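Local structure of cell division control protein 45 cdc45 putative (Entamoeba histolytica, 6CC2) at residues 473-486 with 518-532. The protein probably supports eukaryotic DNA replication as Cdc45, the partner of Mcm2-7 and GINS in the replicative CMG helicase. Residues are numbered along the deposited sequence; the frame is centred on the assembly and turned at random.
Sequences LDAEKKTFVIVGYS and DSFVTEIHRENLVKY. With EDO (1,2-ethanediol), chain D; EDO (1,2-ethanediol), chain G.
Strands 479-485 and 519-525 pair antiparallel, their axes approaching to 4.5 Å at 158°; Phe480 with Ile524, Ile482 with Thr522 and Gly484 with Phe520 are hydrogen-bonded pairs, each closed by two N-H...O bonds, and non-hydrogen-bonded pairs such as Val481 with Glu523 lie between them. The pairing runs past both strand ends, where Arg526 N bonds to Lys478 O and Ser486 N to Asp518 O. On the face carrying Val481, Val483, Val521 and Glu523, the Glu523 carboxylate extends to the turn side chains Lys477 and Thr479 and is gripped by two donors. Lys477 NZ forms a salt bridge on the syn side of Glu523 OE1 at 2.8 Å, while Thr479 OG1 donates to OE2 of Glu523 from the anti side at 2.7 Å, tilted out of the carboxylate plane. The Glu523 chain is extended, with CG anti to the backbone N (chi1 -172°), which carries its carboxylate to these donors. Asp474 OD2 comes within 4.5 Å of Glu523 OE2, a like-charge approach that the Lys477 ammonium on Glu523 probably eases. Further along, Val521 meets Val481 and Val483 through its two methyl branches.

The opposite face, with Phe480, Ile482 and Ile524, is mainly apolar. Ile482 lies alongside Thr522, CB against CG2 at 3.6 Å, and its CG2 branch slides past the phenol end of Tyr532. Phe480 rests its CB on Ile524 CG1 (3.7 Å); Leu529 CD1 lies over one face of the ring, toward its rim, and Arg526 O meets the edge in plane. Beyond this ring, Leu473 CD1 sits over one face of the Arg526 guanidinium, 3.4 Å from Arg526 NE.

Both strands belong to a mixed sheet: 479-485 lies between 519-525 and 468-474, and a beta hairpin with a G1 bulge, Lys478 and Thr479 facing Asp474, joins 468-474 to 479-485. Helix 444-462 packs on Val483, Tyr485 and Ser519, whereas helices 494-508 and 529-537 lie against the Phe520 and Ile482 face, so the paired strands are sandwiched between helices.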
ATOM      1  N   LEU A 473     -21.718 -14.837   1.036  1.00 19.55           N
ATOM      2  CA  LEU A 473     -22.742 -15.534   0.280  1.00 22.94           C
ATOM      3  C   LEU A 473     -23.009 -14.831  -1.039  1.00 23.67           C
ATOM      4  O   LEU A 473     -23.239 -13.626  -1.076  1.00 24.70           O
ATOM      5  CB  LEU A 473     -24.028 -15.613   1.109  1.00 22.83           C
ATOM      6  CG  LEU A 473     -25.223 -16.242   0.399  1.00 26.79           C
ATOM      7  CD1 LEU A 473     -24.996 -17.715   0.112  1.00 27.60           C
ATOM      8  CD2 LEU A 473     -26.492 -16.040   1.216  1.00 27.02           C
ATOM      9  N   ASP A 474     -22.977 -15.596  -2.129  1.00 23.65           N
ATOM     10  CA  ASP A 474     -23.485 -15.183  -3.430  1.00 26.25           C
ATOM     11  C   ASP A 474     -24.753 -16.003  -3.626  1.00 28.30           C
ATOM     12  O   ASP A 474     -24.710 -17.137  -4.114  1.00 28.40           O
ATOM     13  CB  ASP A 474     -22.463 -15.425  -4.536  1.00 27.97           C
ATOM     14  CG  ASP A 474     -22.929 -14.902  -5.877  1.00 33.40           C
ATOM     15  OD1 ASP A 474     -24.159 -14.826  -6.113  1.00 36.55           O
ATOM     16  OD2 ASP A 474     -22.056 -14.575  -6.705  1.00 37.38           O
ATOM     17  N   ALA A 475     -25.889 -15.426  -3.220  1.00 31.04           N
ATOM     18  CA  ALA A 475     -27.123 -16.195  -3.138  1.00 34.05           C
ATOM     19  C   ALA A 475     -27.628 -16.603  -4.512  1.00 31.95           C
ATOM     20  O   ALA A 475     -28.225 -17.675  -4.655  1.00 33.36           O
ATOM     21  CB  ALA A 475     -28.195 -15.384  -2.412  1.00 39.65           C
ATOM     22  N   GLU A 476     -27.399 -15.767  -5.529  1.00 32.78           N
ATOM     23  CA  GLU A 476     -27.821 -16.105  -6.884  1.00 37.98           C
ATOM     24  C   GLU A 476     -27.044 -17.302  -7.420  1.00 33.49           C
ATOM     25  O   GLU A 476     -27.631 -18.206  -8.030  1.00 37.58           O
ATOM     26  CB  GLU A 476     -27.640 -14.899  -7.802  1.00 49.58           C
ATOM     27  CG  GLU A 476     -27.980 -15.165  -9.266  1.00 70.28           C
ATOM     28  CD  GLU A 476     -29.443 -15.517  -9.485  1.00 88.45           C
ATOM     29  OE1 GLU A 476     -30.223 -15.496  -8.508  1.00 93.93           O
ATOM     30  OE2 GLU A 476     -29.815 -15.819 -10.642  1.00 92.41           O
ATOM     31  N   LYS A 477     -25.737 -17.335  -7.201  1.00 30.83           N
ATOM     32  CA  LYS A 477     -24.916 -18.441  -7.673  1.00 33.30           C
ATOM     33  C   LYS A 477     -24.968 -19.652  -6.750  1.00 35.06           C
ATOM     34  O   LYS A 477     -24.508 -20.728  -7.141  1.00 34.83           O
ATOM     35  CB  LYS A 477     -23.471 -17.966  -7.835  1.00 35.47           C
ATOM     36  CG  LYS A 477     -22.641 -18.771  -8.817  1.00 48.94           C
ATOM     37  CD  LYS A 477     -21.356 -18.025  -9.173  1.00 59.23           C
ATOM     38  CE  LYS A 477     -20.368 -18.917  -9.909  1.00 70.61           C
ATOM     39  NZ  LYS A 477     -19.091 -18.207 -10.198  1.00 77.28           N
ATOM     40  N   LYS A 478     -25.529 -19.513  -5.545  1.00 32.64           N
ATOM     41  CA  LYS A 478     -25.583 -20.601  -4.575  1.00 31.59           C
ATOM     42  C   LYS A 478     -24.180 -20.987  -4.104  1.00 26.22           C
ATOM     43  O   LYS A 478     -23.862 -22.169  -3.958  1.00 25.89           O
ATOM     44  CB  LYS A 478     -26.322 -21.814  -5.155  1.00 39.27           C
ATOM     45  CG  LYS A 478     -27.656 -21.482  -5.812  1.00 50.02           C
ATOM     46  CD  LYS A 478     -28.634 -20.884  -4.817  1.00 64.62           C
ATOM     47  CE  LYS A 478     -30.011 -20.655  -5.437  1.00 80.02           C
ATOM     48  NZ  LYS A 478     -30.044 -19.468  -6.341  1.00 82.87           N
ATOM     49  N   THR A 479     -23.337 -19.983  -3.857  1.00 22.73           N
ATOM     50  CA  THR A 479     -21.952 -20.196  -3.498  1.00 24.33           C
ATOM     51  C   THR A 479     -21.564 -19.239  -2.381  1.00 21.81           C
ATOM     52  O   THR A 479     -22.275 -18.272  -2.079  1.00 25.55           O
ATOM     53  CB  THR A 479     -21.012 -19.944  -4.683  1.00 30.99           C
ATOM     54  OG1 THR A 479     -21.141 -18.573  -5.099  1.00 28.66           O
ATOM     55  CG2 THR A 479     -21.329 -20.880  -5.855  1.00 34.56           C
ATOM     56  N   PHE A 480     -20.423 -19.517  -1.776  1.00 20.92           N
ATOM     57  CA  PHE A 480     -19.667 -18.519  -1.019  1.00 20.67           C
ATOM     58  C   PHE A 480     -18.440 -18.138  -1.829  1.00 22.10           C
ATOM     59  O   PHE A 480     -17.702 -19.017  -2.299  1.00 22.62           O
ATOM     60  CB  PHE A 480     -19.217 -19.034   0.348  1.00 21.10           C
ATOM     61  CG  PHE A 480     -20.327 -19.087   1.380  1.00 18.91           C
ATOM     62  CD1 PHE A 480     -20.637 -17.967   2.120  1.00 17.10           C
ATOM     63  CD2 PHE A 480     -21.055 -20.253   1.587  1.00 24.67           C
ATOM     64  CE1 PHE A 480     -21.649 -18.000   3.043  1.00 19.68           C
ATOM     65  CE2 PHE A 480     -22.075 -20.290   2.517  1.00 26.05           C
ATOM     66  CZ  PHE A 480     -22.369 -19.170   3.248  1.00 23.06           C
ATOM     67  N   VAL A 481     -18.226 -16.830  -1.995  1.00 22.08           N
ATOM     68  CA  VAL A 481     -16.940 -16.329  -2.432  1.00 19.71           C
ATOM     69  C   VAL A 481     -16.013 -16.366  -1.229  1.00 21.07           C
ATOM     70  O   VAL A 481     -16.392 -15.915  -0.152  1.00 21.25           O
ATOM     71  CB  VAL A 481     -17.069 -14.908  -2.997  1.00 25.67           C
ATOM     72  CG1 VAL A 481     -15.730 -14.403  -3.485  1.00 26.74           C
ATOM     73  CG2 VAL A 481     -18.064 -14.913  -4.141  1.00 34.86           C
ATOM     74  N   ILE A 482     -14.825 -16.952  -1.397  1.00 19.94           N
ATOM     75  CA  ILE A 482     -13.859 -17.094  -0.316  1.00 20.73           C
ATOM     76  C   ILE A 482     -12.631 -16.255  -0.658  1.00 20.03           C
ATOM     77  O   ILE A 482     -11.995 -16.471  -1.704  1.00 20.80           O
ATOM     78  CB  ILE A 482     -13.429 -18.560  -0.105  1.00 25.37           C
ATOM     79  CG1 ILE A 482     -14.622 -19.494  -0.068  1.00 27.61           C
ATOM     80  CG2 ILE A 482     -12.583 -18.661   1.180  1.00 28.52           C
ATOM     81  CD1 ILE A 482     -15.506 -19.284   1.086  1.00 24.12           C
ATOM     82  N   VAL A 483     -12.289 -15.314   0.209  1.00 17.99           N
ATOM     83  CA  VAL A 483     -11.096 -14.499   0.037  1.00 18.91           C
ATOM     84  C   VAL A 483     -10.161 -14.766   1.208  1.00 16.73           C
ATOM     85  O   VAL A 483     -10.595 -14.777   2.370  1.00 18.99           O
ATOM     86  CB  VAL A 483     -11.450 -13.003  -0.043  1.00 25.89           C
ATOM     87  CG1 VAL A 483     -10.168 -12.165   0.022  1.00 34.39           C
ATOM     88  CG2 VAL A 483     -12.227 -12.718  -1.311  1.00 25.27           C
ATOM     89  N   GLY A 484      -8.884 -14.967   0.911  1.00 16.87           N
ATOM     90  CA  GLY A 484      -7.849 -15.035   1.922  1.00 19.47           C
ATOM     91  C   GLY A 484      -6.891 -13.872   1.736  1.00 20.63           C
ATOM     92  O   GLY A 484      -6.412 -13.630   0.631  1.00 20.56           O
ATOM     93  N   TYR A 485      -6.629 -13.158   2.836  1.00 20.31           N
ATOM     94  CA  TYR A 485      -5.792 -11.973   2.788  1.00 18.86           C
ATOM     95  C   TYR A 485      -4.773 -11.992   3.914  1.00 19.61           C
ATOM     96  O   TYR A 485      -5.106 -12.293   5.062  1.00 20.18           O
ATOM     97  CB  TYR A 485      -6.626 -10.681   2.901  1.00 20.05           C
ATOM     98  CG  TYR A 485      -5.759  -9.438   3.004  1.00 20.28           C
ATOM     99  CD1 TYR A 485      -5.153  -8.904   1.890  1.00 25.63           C
ATOM    100  CD2 TYR A 485      -5.535  -8.828   4.232  1.00 19.43           C
ATOM    101  CE1 TYR A 485      -4.331  -7.766   1.986  1.00 26.72           C
ATOM    102  CE2 TYR A 485      -4.735  -7.694   4.328  1.00 22.63           C
ATOM    103  CZ  TYR A 485      -4.140  -7.187   3.211  1.00 25.85           C
ATOM    104  OH  TYR A 485      -3.342  -6.073   3.292  1.00 26.90           O
ATOM    105  N   SER A 486      -3.538 -11.649   3.579  1.00 19.40           N
ATOM    106  CA  SER A 486      -2.459 -11.587   4.551  1.00 19.49           C
ATOM    107  C   SER A 486      -1.869 -10.185   4.545  1.00 20.26           C
ATOM    108  O   SER A 486      -1.338  -9.735   3.524  1.00 22.12           O
ATOM    109  CB  SER A 486      -1.396 -12.632   4.228  1.00 23.59           C
ATOM    110  OG  SER A 486      -0.290 -12.535   5.089  1.00 25.31           O
ATOM    111  N   ASP A 518      -0.502 -11.062  -2.123  1.00 21.29           N
ATOM    112  CA  ASP A 518      -0.873 -11.252  -0.722  1.00 23.68           C
ATOM    113  C   ASP A 518      -2.316 -11.720  -0.502  1.00 21.68           C
ATOM    114  O   ASP A 518      -2.824 -11.626   0.635  1.00 20.25           O
ATOM    115  CB  ASP A 518      -0.665  -9.942   0.075  1.00 29.93           C
ATOM    116  CG  ASP A 518      -1.419  -8.767  -0.526  1.00 34.36           C
ATOM    117  OD1 ASP A 518      -2.366  -8.989  -1.311  1.00 33.09           O
ATOM    118  OD2 ASP A 518      -1.059  -7.615  -0.232  1.00 37.77           O
ATOM    119  N   SER A 519      -2.985 -12.234  -1.528  1.00 20.58           N
ATOM    120  CA  SER A 519      -4.372 -12.611  -1.370  1.00 20.60           C
ATOM    121  C   SER A 519      -4.747 -13.661  -2.404  1.00 20.94           C
ATOM    122  O   SER A 519      -4.095 -13.813  -3.437  1.00 20.98           O
ATOM    123  CB  SER A 519      -5.290 -11.391  -1.504  1.00 22.08           C
ATOM    124  OG  SER A 519      -5.275 -10.904  -2.840  1.00 24.26           O
ATOM    125  N   PHE A 520      -5.849 -14.338  -2.127  1.00 19.49           N
ATOM    126  CA  PHE A 520      -6.384 -15.392  -2.974  1.00 22.72           C
ATOM    127  C   PHE A 520      -7.906 -15.302  -2.969  1.00 21.92           C
ATOM    128  O   PHE A 520      -8.514 -14.899  -1.980  1.00 20.76           O
ATOM    129  CB  PHE A 520      -5.996 -16.803  -2.475  1.00 27.09           C
ATOM    130  CG  PHE A 520      -4.549 -16.961  -2.177  1.00 32.72           C
ATOM    131  CD1 PHE A 520      -4.029 -16.533  -0.969  1.00 36.20           C
ATOM    132  CD2 PHE A 520      -3.689 -17.546  -3.112  1.00 38.25           C
ATOM    133  CE1 PHE A 520      -2.680 -16.671  -0.692  1.00 45.64           C
ATOM    134  CE2 PHE A 520      -2.346 -17.694  -2.831  1.00 40.04           C
ATOM    135  CZ  PHE A 520      -1.840 -17.248  -1.617  1.00 43.64           C
ATOM    136  N   VAL A 521      -8.515 -15.718  -4.079  1.00 21.06           N
ATOM    137  CA  VAL A 521      -9.961 -15.823  -4.192  1.00 21.39           C
ATOM    138  C   VAL A 521     -10.315 -17.215  -4.700  1.00 21.38           C
ATOM    139  O   VAL A 521      -9.736 -17.683  -5.683  1.00 22.62           O
ATOM    140  CB  VAL A 521     -10.535 -14.764  -5.147  1.00 24.39           C
ATOM    141  CG1 VAL A 521     -12.053 -14.847  -5.182  1.00 25.94           C
ATOM    142  CG2 VAL A 521     -10.095 -13.369  -4.708  1.00 25.35           C
ATOM    143  N   THR A 522     -11.244 -17.873  -4.016  1.00 23.32           N
ATOM    144  CA  THR A 522     -11.837 -19.109  -4.520  1.00 23.38           C
ATOM    145  C   THR A 522     -13.337 -19.019  -4.273  1.00 21.64           C
ATOM    146  O   THR A 522     -13.862 -17.970  -3.898  1.00 21.54           O
ATOM    147  CB  THR A 522     -11.182 -20.351  -3.884  1.00 25.60           C
ATOM    148  OG1 THR A 522     -11.721 -21.538  -4.508  1.00 27.59           O
ATOM    149  CG2 THR A 522     -11.425 -20.424  -2.398  1.00 25.88           C
ATOM    150  N   GLU A 523     -14.046 -20.124  -4.488  1.00 21.48           N
ATOM    151  CA  GLU A 523     -15.501 -20.137  -4.379  1.00 22.16           C
ATOM    152  C   GLU A 523     -15.935 -21.561  -4.075  1.00 22.58           C
ATOM    153  O   GLU A 523     -15.379 -22.508  -4.614  1.00 23.75           O
ATOM    154  CB  GLU A 523     -16.123 -19.642  -5.687  1.00 30.73           C
ATOM    155  CG  GLU A 523     -17.620 -19.436  -5.649  1.00 48.29           C
ATOM    156  CD  GLU A 523     -18.134 -18.756  -6.909  1.00 58.21           C
ATOM    157  OE1 GLU A 523     -17.544 -18.978  -7.987  1.00 57.30           O
ATOM    158  OE2 GLU A 523     -19.118 -17.987  -6.819  1.00 60.27           O
ATOM    159  N   ILE A 524     -16.928 -21.698  -3.198  1.00 21.67           N
ATOM    160  CA  ILE A 524     -17.446 -23.001  -2.827  1.00 22.70           C
ATOM    161  C   ILE A 524     -18.953 -23.015  -3.011  1.00 22.29           C
ATOM    162  O   ILE A 524     -19.616 -21.972  -3.000  1.00 23.75           O
ATOM    163  CB  ILE A 524     -17.090 -23.366  -1.368  1.00 25.00           C
ATOM    164  CG1 ILE A 524     -17.784 -22.392  -0.394  1.00 23.32           C
ATOM    165  CG2 ILE A 524     -15.594 -23.313  -1.152  1.00 28.77           C
ATOM    166  CD1 ILE A 524     -17.641 -22.797   1.056  1.00 24.08           C
ATOM    167  N   HIS A 525     -19.508 -24.226  -3.157  1.00 24.01           N
ATOM    168  CA  HIS A 525     -20.952 -24.387  -3.081  1.00 24.04           C
ATOM    169  C   HIS A 525     -21.421 -24.022  -1.672  1.00 23.15           C
ATOM    170  O   HIS A 525     -20.769 -24.364  -0.681  1.00 22.63           O
ATOM    171  CB  HIS A 525     -21.365 -25.812  -3.398  1.00 27.11           C
ATOM    172  CG  HIS A 525     -21.054 -26.229  -4.804  1.00 37.53           C
ATOM    173  ND1 HIS A 525     -21.696 -25.689  -5.898  1.00 43.61           N
ATOM    174  CD2 HIS A 525     -20.166 -27.126  -5.291  1.00 43.31           C
ATOM    175  CE1 HIS A 525     -21.210 -26.231  -7.002  1.00 45.44           C
ATOM    176  NE2 HIS A 525     -20.281 -27.106  -6.661  1.00 43.92           N
ATOM    177  N   ARG A 526     -22.546 -23.317  -1.588  1.00 23.20           N
ATOM    178  CA  ARG A 526     -23.019 -22.850  -0.286  1.00 25.12           C
ATOM    179  C   ARG A 526     -23.128 -24.000   0.699  1.00 22.31           C
ATOM    180  O   ARG A 526     -22.722 -23.866   1.858  1.00 24.78           O
ATOM    181  CB  ARG A 526     -24.371 -22.126  -0.421  1.00 33.48           C
ATOM    182  CG  ARG A 526     -25.293 -22.270   0.815  1.00 43.90           C
ATOM    183  CD  ARG A 526     -25.821 -20.954   1.394  1.00 45.55           C
ATOM    184  NE  ARG A 526     -26.977 -20.449   0.683  1.00 43.63           N
ATOM    185  CZ  ARG A 526     -27.958 -19.724   1.237  1.00 37.02           C
ATOM    186  NH1 ARG A 526     -27.935 -19.415   2.524  1.00 36.64           N
ATOM    187  NH2 ARG A 526     -28.955 -19.315   0.484  1.00 36.96           N
ATOM    188  N   GLU A 527     -23.696 -25.122   0.266  1.00 22.76           N
ATOM    189  CA  GLU A 527     -23.932 -26.234   1.172  1.00 26.26           C
ATOM    190  C   GLU A 527     -22.645 -26.817   1.742  1.00 25.70           C
ATOM    191  O   GLU A 527     -22.714 -27.596   2.702  1.00 26.94           O
ATOM    192  CB  GLU A 527     -24.725 -27.322   0.452  1.00 33.14           C
ATOM    193  CG  GLU A 527     -24.098 -27.841  -0.828  1.00 48.54           C
ATOM    194  CD  GLU A 527     -24.652 -27.154  -2.071  1.00 63.85           C
ATOM    195  OE1 GLU A 527     -24.712 -25.893  -2.110  1.00 45.04           O
ATOM    196  OE2 GLU A 527     -25.039 -27.883  -3.013  1.00 77.41           O
ATOM    197  N   ASN A 528     -21.487 -26.491   1.168  1.00 23.71           N
ATOM    198  CA  ASN A 528     -20.220 -27.070   1.598  1.00 25.66           C
ATOM    199  C   ASN A 528     -19.433 -26.174   2.525  1.00 23.96           C
ATOM    200  O   ASN A 528     -18.243 -26.402   2.731  1.00 24.30           O
ATOM    201  CB  ASN A 528     -19.375 -27.413   0.376  1.00 24.80           C
ATOM    202  CG  ASN A 528     -19.974 -28.527  -0.429  1.00 27.53           C
ATOM    203  OD1 ASN A 528     -20.640 -29.403   0.115  1.00 28.11           O
ATOM    204  ND2 ASN A 528     -19.744 -28.505  -1.735  1.00 30.90           N
ATOM    205  N   LEU A 529     -20.073 -25.179   3.130  1.00 20.74           N
ATOM    206  CA  LEU A 529     -19.334 -24.270   4.008  1.00 19.88           C
ATOM    207  C   LEU A 529     -18.656 -25.032   5.140  1.00 21.37           C
ATOM    208  O   LEU A 529     -17.478 -24.789   5.436  1.00 21.33           O
ATOM    209  CB  LEU A 529     -20.279 -23.199   4.569  1.00 21.26           C
ATOM    210  CG  LEU A 529     -19.622 -22.215   5.536  1.00 23.71           C
ATOM    211  CD1 LEU A 529     -18.566 -21.377   4.877  1.00 22.95           C
ATOM    212  CD2 LEU A 529     -20.703 -21.309   6.182  1.00 27.78           C
ATOM    213  N   VAL A 530     -19.399 -25.925   5.812  1.00 20.37           N
ATOM    214  CA  VAL A 530     -18.832 -26.682   6.929  1.00 22.26           C
ATOM    215  C   VAL A 530     -17.721 -27.607   6.441  1.00 23.06           C
ATOM    216  O   VAL A 530     -16.643 -27.661   7.054  1.00 24.22           O
ATOM    217  CB  VAL A 530     -19.941 -27.459   7.662  1.00 27.21           C
ATOM    218  CG1 VAL A 530     -19.362 -28.500   8.594  1.00 28.93           C
ATOM    219  CG2 VAL A 530     -20.815 -26.483   8.445  1.00 28.94           C
ATOM    220  N   LYS A 531     -17.948 -28.283   5.318  1.00 24.74           N
ATOM    221  CA  LYS A 531     -16.928 -29.142   4.731  1.00 24.88           C
ATOM    222  C   LYS A 531     -15.653 -28.354   4.450  1.00 23.10           C
ATOM    223  O   LYS A 531     -14.534 -28.800   4.767  1.00 23.71           O
ATOM    224  CB  LYS A 531     -17.471 -29.771   3.447  1.00 30.29           C
ATOM    225  CG  LYS A 531     -16.496 -30.669   2.719  1.00 45.01           C
ATOM    226  CD  LYS A 531     -17.110 -31.179   1.417  1.00 54.29           C
ATOM    227  CE  LYS A 531     -16.173 -32.141   0.701  1.00 59.36           C
ATOM    228  NZ  LYS A 531     -16.750 -32.610  -0.582  1.00 64.09           N
ATOM    229  N   TYR A 532     -15.799 -27.177   3.848  1.00 22.33           N
ATOM    230  CA  TYR A 532     -14.642 -26.334   3.550  1.00 20.78           C
ATOM    231  C   TYR A 532     -13.937 -25.857   4.813  1.00 20.97           C
ATOM    232  O   TYR A 532     -12.699 -25.848   4.881  1.00 20.55           O
ATOM    233  CB  TYR A 532     -15.079 -25.138   2.716  1.00 19.27           C
ATOM    234  CG  TYR A 532     -13.948 -24.181   2.462  1.00 18.65           C
ATOM    235  CD1 TYR A 532     -12.946 -24.500   1.555  1.00 25.09           C
ATOM    236  CD2 TYR A 532     -13.835 -22.997   3.159  1.00 17.53           C
ATOM    237  CE1 TYR A 532     -11.897 -23.654   1.343  1.00 23.43           C
ATOM    238  CE2 TYR A 532     -12.788 -22.143   2.942  1.00 19.07           C
ATOM    239  CZ  TYR A 532     -11.817 -22.478   2.031  1.00 23.48           C
ATOM    240  OH  TYR A 532     -10.762 -21.640   1.832  1.00 24.26           O
TER
HETATM  241  C1  EDO D 603     -16.857 -27.320  -2.463  1.00 37.17           C
HETATM  242  O1  EDO D 603     -17.816 -26.437  -3.020  1.00 32.66           O
HETATM  243  C2  EDO D 603     -16.267 -26.628  -1.261  1.00 25.89           C
HETATM  244  O2  EDO D 603     -15.567 -27.506  -0.507  1.00 18.43           O
HETATM  245  C1  EDO G 606     -18.368 -24.310  -6.873  1.00 49.53           C
HETATM  246  O1  EDO G 606     -16.951 -24.252  -6.682  1.00 50.38           O
HETATM  247  C2  EDO G 606     -18.876 -22.984  -7.416  1.00 50.12           C
HETATM  248  O2  EDO G 606     -18.191 -22.658  -8.627  1.00 60.96           O
HETATM  249  O   HOH W   1     -24.420 -24.662  -4.992  1.00 43.24           O
HETATM  250  O   HOH W   2      -1.891  -5.641   0.989  1.00 61.05           O
HETATM  251  O   HOH W   3       0.647  -8.174   2.534  1.00 30.76           O